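Local coordinates for 5' nucleotidase family protein (Staphylococcus aureus subsp. aureus, PDB 4Q7F), which belongs to the 5'-nucleotidase family, pairing a metal-binding calcineurin-like phosphoesterase domain with a C-terminal nucleotidase domain, at residues F22-P34 / M46-R59. Numbering follows the deposited sequence.
Sequences FYVVSDVHGYIFP and MGLLLANHVIEQDR. With MN (manganese (II) ion), chain C.
Strand 22-25 and helix 48-59 run antiparallel, their axes 10.0 Å apart at closest approach, and bring Tyr23 opposite Ile55 and Val25 opposite Ala51 in the first beta-alpha-beta unit of the calcineurin-like phosphoesterase fold, while the loop that follows the strand brings Ile32 to Leu48. The unit illustrates how such a fold places metal ligands on the loop leaving a strand: beyond Val25 the chain presents Asp27 OD2 and His29 NE2 to the manganese ion, whose protein ligands are completed by Asp72 and His249. A type I' turn from Val28 to Tyr31 then brings the chain back to the helix, where the carbonyls of Tyr31 and Ile32 receive the first amides of the helix. Leu48 N donates to Tyr31 O and Leu49 N to Ile32 O, the latter nearly straight at 167°. A water extends this grip, giving hydrogens to Ile32 O and Met46 O while accepting one from Leu50 N. Around these polar links, Ile32 CD1 lies 3.8 Å from Leu48 CD2, the two side chains side by side, and the other branch of Ile32, CG2, meets Leu49 CG. The selenomethionine Met46, bent at its last torsion (chi3 -82°), lays CE against Tyr31 CD2. Farther along the helix, Ile55 CG2 sits over one face of the Tyr23 ring, a CH-pi contact 3.9 Å from the centroid. The phenol reaches on to Asp58, which also forms a salt bridge with Arg273; Tyr23 OH donates to the anti side of Asp58 OD2 at 2.6 Å, the carboxylate standing almost perpendicular to the ring.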
loop_
_atom_site.group_PDB
_atom_site.type_symbol
_atom_site.label_atom_id
_atom_site.label_comp_id
_atom_site.label_asym_id
_atom_site.label_seq_id
_atom_site.Cartn_x
_atom_site.Cartn_y
_atom_site.Cartn_z
ATOM N N PHE A 22 11.122 -19.203 -11.861
ATOM C CA PHE A 22 11.151 -17.928 -11.194
ATOM C C PHE A 22 9.988 -17.835 -10.241
ATOM O O PHE A 22 8.849 -17.951 -10.649
ATOM C CB PHE A 22 11.050 -16.787 -12.207
ATOM C CG PHE A 22 12.265 -16.624 -13.061
ATOM C CD1 PHE A 22 12.383 -17.306 -14.256
ATOM C CD2 PHE A 22 13.289 -15.762 -12.677
ATOM C CE1 PHE A 22 13.496 -17.136 -15.056
ATOM C CE2 PHE A 22 14.400 -15.590 -13.470
ATOM C CZ PHE A 22 14.515 -16.284 -14.657
ATOM N N TYR A 23 10.296 -17.652 -8.963
ATOM C CA TYR A 23 9.299 -17.504 -7.911
ATOM C C TYR A 23 9.306 -16.082 -7.383
ATOM O O TYR A 23 10.369 -15.524 -7.051
ATOM C CB TYR A 23 9.638 -18.419 -6.734
ATOM C CG TYR A 23 9.548 -19.859 -7.062
ATOM C CD1 TYR A 23 8.328 -20.526 -6.965
ATOM C CD2 TYR A 23 10.676 -20.582 -7.475
ATOM C CE1 TYR A 23 8.216 -21.854 -7.264
ATOM C CE2 TYR A 23 10.581 -21.923 -7.764
ATOM C CZ TYR A 23 9.350 -22.551 -7.660
ATOM O OH TYR A 23 9.223 -23.855 -7.955
ATOM N N VAL A 24 8.126 -15.511 -7.227
ATOM C CA VAL A 24 8.052 -14.169 -6.743
ATOM C C VAL A 24 6.952 -13.969 -5.722
ATOM O O VAL A 24 5.868 -14.524 -5.850
ATOM C CB VAL A 24 7.894 -13.147 -7.913
ATOM C CG1 VAL A 24 6.756 -13.543 -8.842
ATOM C CG2 VAL A 24 7.686 -11.725 -7.378
ATOM N N VAL A 25 7.302 -13.225 -4.671
ATOM C CA VAL A 25 6.349 -12.730 -3.687
ATOM C C VAL A 25 6.376 -11.216 -3.867
ATOM O O VAL A 25 7.402 -10.627 -4.293
ATOM C CB VAL A 25 6.660 -13.132 -2.233
ATOM C CG1 VAL A 25 6.414 -14.614 -2.047
ATOM C CG2 VAL A 25 8.083 -12.771 -1.824
ATOM N N SER A 26 5.246 -10.578 -3.604
ATOM C CA SER A 26 5.160 -9.131 -3.726
ATOM C C SER A 26 4.221 -8.617 -2.670
ATOM O O SER A 26 3.283 -9.317 -2.264
ATOM C CB SER A 26 4.640 -8.710 -5.110
ATOM O OG SER A 26 4.717 -7.301 -5.301
ATOM N N ASP A 27 4.488 -7.399 -2.212
ATOM C CA ASP A 27 3.654 -6.755 -1.213
ATOM C C ASP A 27 3.395 -7.647 0.007
ATOM O O ASP A 27 2.266 -7.816 0.457
ATOM C CB ASP A 27 2.354 -6.267 -1.876
ATOM C CG ASP A 27 2.611 -5.320 -3.062
ATOM O OD1 ASP A 27 2.920 -5.777 -4.192
ATOM O OD2 ASP A 27 2.405 -4.094 -2.902
ATOM N N VAL A 28 4.471 -8.257 0.511
ATOM C CA VAL A 28 4.399 -9.086 1.690
ATOM C C VAL A 28 3.986 -8.237 2.890
ATOM O O VAL A 28 3.240 -8.700 3.787
ATOM C CB VAL A 28 5.719 -9.798 1.929
ATOM C CG1 VAL A 28 5.636 -10.622 3.209
ATOM C CG2 VAL A 28 5.990 -10.673 0.716
ATOM N N HIS A 29 4.470 -6.993 2.872
ATOM C CA HIS A 29 4.096 -5.961 3.826
ATOM C C HIS A 29 4.362 -6.273 5.281
ATOM O O HIS A 29 3.616 -5.846 6.160
ATOM C CB HIS A 29 2.628 -5.554 3.620
ATOM C CG HIS A 29 2.425 -4.545 2.533
ATOM N ND1 HIS A 29 2.903 -3.260 2.629
ATOM C CD2 HIS A 29 1.744 -4.605 1.363
ATOM C CE1 HIS A 29 2.543 -2.572 1.559
ATOM N NE2 HIS A 29 1.843 -3.367 0.772
ATOM N N GLY A 30 5.407 -7.064 5.529
ATOM C CA GLY A 30 5.792 -7.393 6.898
ATOM C C GLY A 30 4.895 -8.424 7.538
ATOM O O GLY A 30 4.895 -8.551 8.775
ATOM N N TYR A 31 4.095 -9.127 6.718
ATOM C CA TYR A 31 3.291 -10.248 7.187
ATOM C C TYR A 31 4.156 -11.506 7.016
ATOM O O TYR A 31 4.167 -12.147 5.970
ATOM C CB TYR A 31 1.985 -10.363 6.434
ATOM C CG TYR A 31 1.036 -9.258 6.821
ATOM C CD1 TYR A 31 1.079 -8.032 6.195
ATOM C CD2 TYR A 31 0.150 -9.425 7.873
ATOM C CE1 TYR A 31 0.225 -6.997 6.570
ATOM C CE2 TYR A 31 -0.704 -8.398 8.264
ATOM C CZ TYR A 31 -0.649 -7.188 7.607
ATOM O OH TYR A 31 -1.475 -6.164 7.988
ATOM N N ILE A 32 4.895 -11.812 8.066
ATOM C CA ILE A 32 5.830 -12.924 8.104
ATOM C C ILE A 32 5.145 -14.149 8.721
ATOM O O ILE A 32 5.202 -15.250 8.177
ATOM C CB ILE A 32 7.037 -12.548 8.984
ATOM C CG1 ILE A 32 7.723 -11.283 8.456
ATOM C CG2 ILE A 32 8.017 -13.727 9.088
ATOM C CD1 ILE A 32 8.233 -11.374 7.047
ATOM N N PHE A 33 4.519 -13.946 9.874
ATOM C CA PHE A 33 3.809 -15.004 10.566
ATOM C C PHE A 33 2.514 -15.328 9.859
ATOM O O PHE A 33 2.065 -14.545 9.048
ATOM C CB PHE A 33 3.570 -14.612 11.999
ATOM C CG PHE A 33 4.843 -14.395 12.760
ATOM C CD1 PHE A 33 5.616 -15.466 13.135
ATOM C CD2 PHE A 33 5.284 -13.135 13.040
ATOM C CE1 PHE A 33 6.798 -15.278 13.802
ATOM C CE2 PHE A 33 6.471 -12.936 13.725
ATOM C CZ PHE A 33 7.230 -14.015 14.091
ATOM N N PRO A 34 1.922 -16.510 10.140
ATOM C CA PRO A 34 0.661 -16.880 9.475
ATOM C C PRO A 34 -0.536 -16.290 10.192
ATOM O O PRO A 34 -1.336 -17.036 10.798
ATOM C CB PRO A 34 0.679 -18.400 9.556
ATOM C CG PRO A 34 1.448 -18.679 10.808
ATOM C CD PRO A 34 2.542 -17.673 10.804
HETATM N N MSE A 46 -1.032 -17.890 5.138
HETATM C CA MSE A 46 -0.529 -16.621 4.614
HETATM C C MSE A 46 0.759 -16.298 5.272
HETATM O O MSE A 46 1.177 -16.964 6.226
HETATM C CB MSE A 46 -1.506 -15.484 5.040
HETATM C CG MSE A 46 -1.477 -15.185 6.581
HETATM SE SE MSE A 46 -2.752 -13.746 6.952
HETATM C CE MSE A 46 -1.542 -12.275 6.437
ATOM N N GLY A 47 1.422 -15.279 4.780
ATOM C CA GLY A 47 2.659 -14.845 5.383
ATOM C C GLY A 47 3.862 -15.451 4.706
ATOM O O GLY A 47 3.757 -16.463 4.057
ATOM N N LEU A 48 5.013 -14.805 4.898
ATOM C CA LEU A 48 6.239 -15.169 4.230
ATOM C C LEU A 48 6.817 -16.515 4.681
ATOM O O LEU A 48 7.383 -17.261 3.877
ATOM C CB LEU A 48 7.269 -14.045 4.428
ATOM C CG LEU A 48 8.551 -14.185 3.624
ATOM C CD1 LEU A 48 8.243 -14.023 2.151
ATOM C CD2 LEU A 48 9.614 -13.194 4.064
ATOM N N LEU A 49 6.688 -16.834 5.952
ATOM C CA LEU A 49 7.197 -18.121 6.419
ATOM C C LEU A 49 6.562 -19.250 5.600
ATOM O O LEU A 49 7.254 -20.071 5.020
ATOM C CB LEU A 49 6.921 -18.311 7.894
ATOM C CG LEU A 49 7.833 -17.487 8.799
ATOM C CD1 LEU A 49 7.377 -17.671 10.236
ATOM C CD2 LEU A 49 9.296 -17.908 8.636
ATOM N N LEU A 50 5.239 -19.237 5.505
ATOM C CA LEU A 50 4.519 -20.278 4.815
ATOM C C LEU A 50 4.675 -20.170 3.305
ATOM O O LEU A 50 4.881 -21.180 2.630
ATOM C CB LEU A 50 3.053 -20.268 5.244
ATOM C CG LEU A 50 2.166 -21.398 4.803
ATOM C CD1 LEU A 50 2.726 -22.723 5.302
ATOM C CD2 LEU A 50 0.773 -21.145 5.365
ATOM N N ALA A 51 4.628 -18.952 2.771
ATOM C CA ALA A 51 4.816 -18.787 1.333
ATOM C C ALA A 51 6.194 -19.298 0.925
ATOM O O ALA A 51 6.334 -19.954 -0.089
ATOM C CB ALA A 51 4.654 -17.344 0.933
ATOM N N ASN A 52 7.209 -19.029 1.743
ATOM C CA ASN A 52 8.550 -19.478 1.425
ATOM C C ASN A 52 8.648 -21.005 1.504
ATOM O O ASN A 52 9.362 -21.627 0.714
ATOM C CB ASN A 52 9.595 -18.826 2.342
ATOM C CG ASN A 52 11.002 -19.172 1.947
ATOM O OD1 ASN A 52 11.482 -18.776 0.873
ATOM N ND2 ASN A 52 11.704 -19.840 2.833
ATOM N N HIS A 53 7.990 -21.597 2.502
ATOM C CA HIS A 53 7.922 -23.046 2.638
ATOM C C HIS A 53 7.334 -23.663 1.339
ATOM O O HIS A 53 7.806 -24.681 0.857
ATOM C CB HIS A 53 7.080 -23.393 3.864
ATOM C CG HIS A 53 6.823 -24.846 4.054
ATOM N ND1 HIS A 53 7.798 -25.731 4.457
ATOM C CD2 HIS A 53 5.676 -25.564 3.962
ATOM C CE1 HIS A 53 7.273 -26.929 4.588
ATOM N NE2 HIS A 53 5.985 -26.855 4.298
ATOM N N VAL A 54 6.354 -22.998 0.756
ATOM C CA VAL A 54 5.735 -23.474 -0.485
ATOM C C VAL A 54 6.724 -23.428 -1.645
ATOM O O VAL A 54 6.746 -24.327 -2.485
ATOM C CB VAL A 54 4.487 -22.641 -0.829
ATOM C CG1 VAL A 54 4.047 -22.873 -2.269
ATOM C CG2 VAL A 54 3.355 -22.977 0.132
ATOM N N ILE A 55 7.550 -22.385 -1.688
ATOM C CA ILE A 55 8.546 -22.222 -2.728
ATOM C C ILE A 55 9.615 -23.316 -2.570
ATOM O O ILE A 55 9.947 -24.039 -3.527
ATOM C CB ILE A 55 9.178 -20.819 -2.661
ATOM C CG1 ILE A 55 8.133 -19.762 -3.032
ATOM C CG2 ILE A 55 10.353 -20.683 -3.609
ATOM C CD1 ILE A 55 8.598 -18.357 -2.797
ATOM N N GLU A 56 10.117 -23.433 -1.353
ATOM C CA GLU A 56 11.153 -24.414 -1.048
ATOM C C GLU A 56 10.758 -25.828 -1.470
ATOM O O GLU A 56 11.517 -26.513 -2.150
ATOM C CB GLU A 56 11.529 -24.334 0.437
ATOM C CG GLU A 56 12.315 -23.087 0.774
ATOM C CD GLU A 56 13.616 -22.996 -0.008
ATOM O OE1 GLU A 56 14.505 -23.821 0.237
ATOM O OE2 GLU A 56 13.759 -22.077 -0.844
ATOM N N GLN A 57 9.564 -26.276 -1.085
ATOM C CA GLN A 57 9.112 -27.587 -1.501
ATOM C C GLN A 57 8.964 -27.703 -3.024
ATOM O O GLN A 57 9.418 -28.660 -3.606
ATOM C CB GLN A 57 7.798 -27.975 -0.811
ATOM C CG GLN A 57 7.974 -28.158 0.677
ATOM C CD GLN A 57 6.747 -28.676 1.374
ATOM O OE1 GLN A 57 6.815 -29.669 2.098
ATOM N NE2 GLN A 57 5.616 -28.017 1.165
ATOM N N ASP A 58 8.334 -26.723 -3.656
ATOM C CA ASP A 58 8.070 -26.784 -5.102
ATOM C C ASP A 58 9.261 -26.639 -6.056
ATOM O O ASP A 58 9.223 -27.116 -7.187
ATOM C CB ASP A 58 7.133 -25.631 -5.474
ATOM C CG ASP A 58 6.545 -25.787 -6.871
ATOM O OD1 ASP A 58 5.637 -26.614 -7.012
ATOM O OD2 ASP A 58 6.940 -25.061 -7.811
ATOM N N ARG A 59 10.283 -25.910 -5.623
ATOM C CA ARG A 59 11.392 -25.563 -6.494
ATOM C C ARG A 59 12.335 -26.723 -6.791
ATOM O O ARG A 59 13.035 -26.701 -7.809
ATOM C CB ARG A 59 12.186 -24.379 -5.894
ATOM C CG ARG A 59 12.989 -24.745 -4.660
ATOM C CD ARG A 59 13.591 -23.536 -3.963
ATOM N NE ARG A 59 14.413 -22.708 -4.850
ATOM C CZ ARG A 59 15.228 -21.741 -4.436
ATOM N NH1 ARG A 59 15.350 -21.448 -3.136
ATOM N NH2 ARG A 59 15.932 -21.060 -5.338
HETATM MN MN MN C . 1.569 -2.747 -1.384
HETATM O O HOH W 1 3.671 -17.479 7.381
HETATM O O HOH W 2 0.829 -1.033 -2.662
HETATM O O HOH W 3 0.216 -1.102 -0.192
#